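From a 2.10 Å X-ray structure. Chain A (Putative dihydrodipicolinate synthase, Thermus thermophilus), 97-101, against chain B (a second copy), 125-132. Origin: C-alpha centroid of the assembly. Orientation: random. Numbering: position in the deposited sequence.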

# COMPACT_ATOMS: atom_id res chain seq x y z
N PRO A 97 5.64 -14.24 13.03
CA PRO A 97 6.18 -14.99 11.88
C PRO A 97 5.90 -14.10 10.66
O PRO A 97 4.93 -13.35 10.67
N ARG A 98 6.73 -14.19 9.63
CA ARG A 98 6.57 -13.31 8.46
C ARG A 98 6.15 -13.87 7.10
O ARG A 98 5.13 -13.47 6.54
N TYR A 99 6.97 -14.77 6.56
CA TYR A 99 6.75 -15.32 5.24
C TYR A 99 5.32 -15.75 4.90
O TYR A 99 4.81 -15.37 3.85
N TYR A 100 4.69 -16.55 5.76
CA TYR A 100 3.31 -17.00 5.49
C TYR A 100 2.31 -16.33 6.43
O TYR A 100 1.24 -16.87 6.69
N HIS A 101 2.66 -15.15 6.91
CA HIS A 101 1.82 -14.41 7.84
C HIS A 101 0.33 -14.36 7.51
O HIS A 101 -0.51 -14.41 8.40
N HIS B 125 10.33 -14.06 -8.18
CA HIS B 125 9.52 -12.92 -7.77
C HIS B 125 8.19 -13.41 -7.21
O HIS B 125 7.28 -13.77 -7.95
N VAL B 126 8.08 -13.44 -5.88
CA VAL B 126 6.86 -13.88 -5.22
C VAL B 126 6.60 -12.92 -4.05
O VAL B 126 6.64 -13.30 -2.88
N PRO B 127 6.30 -11.64 -4.37
CA PRO B 127 6.03 -10.56 -3.42
C PRO B 127 4.96 -10.81 -2.36
O PRO B 127 5.02 -10.24 -1.28
N GLN B 128 3.99 -11.66 -2.67
CA GLN B 128 2.94 -11.95 -1.71
C GLN B 128 3.55 -12.49 -0.42
O GLN B 128 3.04 -12.24 0.67
N ASN B 129 4.66 -13.22 -0.55
CA ASN B 129 5.34 -13.78 0.61
C ASN B 129 6.61 -13.01 1.01
O ASN B 129 6.80 -12.70 2.19
N THR B 130 7.47 -12.72 0.05
CA THR B 130 8.71 -11.99 0.34
C THR B 130 8.44 -10.54 0.67
O THR B 130 9.22 -9.89 1.36
N LYS B 131 7.33 -10.02 0.17
CA LYS B 131 6.93 -8.65 0.43
C LYS B 131 7.94 -7.58 -0.01
O LYS B 131 8.00 -6.50 0.56
N VAL B 132 8.73 -7.90 -1.03
CA VAL B 132 9.69 -6.96 -1.59
C VAL B 132 9.58 -7.03 -3.10
O VAL B 132 9.17 -8.05 -3.66

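The two stretches meet where a type I beta turn, R98(A) to H101(A), lies against the short helix 127-130 of the second copy and the residue that follows it. Y99(A) and N129(B) are in register, their CA atoms 5.1 Å apart, and together they account for most of the 270 Å² buried.

The nonpolar packing centres on the ring of Y99(A). Its CA-to-CB bond points away from chain B, but a t rotamer (chi1 -157°, chi2 86°) brings the end of the side chain back to the helix. N129(B), an m rotamer pointing toward chain A, sets its CB over one face of this ring, 3.5 Å from the centroid and 20° off the normal, a CH-pi contact; the closest atoms of the two side chains are CZ of Y99(A) and CB of N129(B), at 3.4 Å. T130(B), in the p rotamer, reaches the same ring obliquely, its CG2 4.0 Å from CE1 of Y99(A). Farther along, V126(B) CG1 lies 3.9 Å from Y99(A) OH. This hydroxyl is buried by the contact without a polar partner in the model.

The polar contacts are directed at backbone carbonyls of the turn. K131(B) leaves the helix with positive phi, its CA-to-CB bond pointing toward chain A, and an m, t, t, p side chain carries NZ to R98(A) O, to which it donates a hydrogen bond of 2.9 Å. The same ammonium group also donates to N129(B) O, 2.8 Å from NZ, so one lysine ties the end of its own helix to the neighbouring turn. R98(A) O in addition accepts the turn-closing hydrogen bond from H101(A) N, at 3.0 Å. The side chain of R98(A), an m rotamer, takes no part in this link, and its end leads away from chain B.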

# COMPACT_ATOMS: atom_id res chain seq x y z
CB PRO A 97 5.34 -16.27 11.89
CG PRO A 97 5.11 -16.49 13.36
CD PRO A 97 4.76 -15.09 13.85
CB ARG A 98 7.87 -12.55 8.22
CG ARG A 98 8.23 -11.52 9.27
CD ARG A 98 9.73 -11.40 9.32
NE ARG A 98 10.29 -12.43 10.17
CZ ARG A 98 11.47 -13.01 9.99
NH1 ARG A 98 12.24 -12.67 8.97
NH2 ARG A 98 11.87 -13.93 10.86
CB TYR A 99 7.72 -16.49 5.01
CG TYR A 99 7.97 -16.77 3.55
CD1 TYR A 99 8.95 -16.08 2.84
CD2 TYR A 99 7.20 -17.72 2.87
CE1 TYR A 99 9.17 -16.33 1.48
CE2 TYR A 99 7.41 -17.97 1.51
CZ TYR A 99 8.39 -17.28 0.83
OH TYR A 99 8.58 -17.53 -0.51
CB TYR A 100 3.22 -18.52 5.67
CG TYR A 100 4.15 -19.31 4.78
CD1 TYR A 100 3.84 -19.53 3.43
CD2 TYR A 100 5.35 -19.82 5.27
CE1 TYR A 100 4.71 -20.23 2.60
CE2 TYR A 100 6.22 -20.52 4.45
CZ TYR A 100 5.90 -20.72 3.13
OH TYR A 100 6.78 -21.41 2.33
CB HIS A 101 2.36 -12.98 7.99
CG HIS A 101 1.68 -12.20 9.07
ND1 HIS A 101 0.49 -11.53 8.86
CD2 HIS A 101 2.01 -11.98 10.36
CE1 HIS A 101 0.12 -10.93 9.99
NE2 HIS A 101 1.03 -11.19 10.91
CB HIS B 125 9.27 -11.99 -8.96
CG HIS B 125 8.50 -10.76 -8.62
ND1 HIS B 125 8.88 -9.89 -7.61
CD2 HIS B 125 7.37 -10.23 -9.16
CE1 HIS B 125 8.03 -8.89 -7.55
NE2 HIS B 125 7.10 -9.06 -8.48
CB VAL B 126 7.02 -15.38 -4.75
CG1 VAL B 126 8.26 -15.55 -3.88
CG2 VAL B 126 5.76 -15.86 -4.03
CB PRO B 127 5.69 -9.37 -4.33
CG PRO B 127 5.07 -10.03 -5.52
CD PRO B 127 6.01 -11.20 -5.75
CB GLN B 128 1.95 -12.97 -2.28
CG GLN B 128 1.26 -12.50 -3.56
CD GLN B 128 1.91 -13.04 -4.83
OE1 GLN B 128 3.14 -13.06 -4.96
NE2 GLN B 128 1.08 -13.47 -5.78
CB ASN B 129 5.71 -15.25 0.34
CG ASN B 129 4.50 -16.16 0.27
OD1 ASN B 129 3.84 -16.43 1.28
ND2 ASN B 129 4.20 -16.64 -0.92
CB THR B 130 9.70 -12.04 -0.84
OG1 THR B 130 9.11 -11.39 -1.97
CG2 THR B 130 10.05 -13.49 -1.18
CB LYS B 131 6.61 -8.51 1.93
CG LYS B 131 5.55 -9.50 2.39
CD LYS B 131 5.39 -9.52 3.90
CE LYS B 131 4.38 -10.58 4.34
NZ LYS B 131 4.85 -11.98 4.09
CB VAL B 132 11.16 -7.27 -1.18
CG1 VAL B 132 11.32 -7.12 0.33
CG2 VAL B 132 11.56 -8.66 -1.64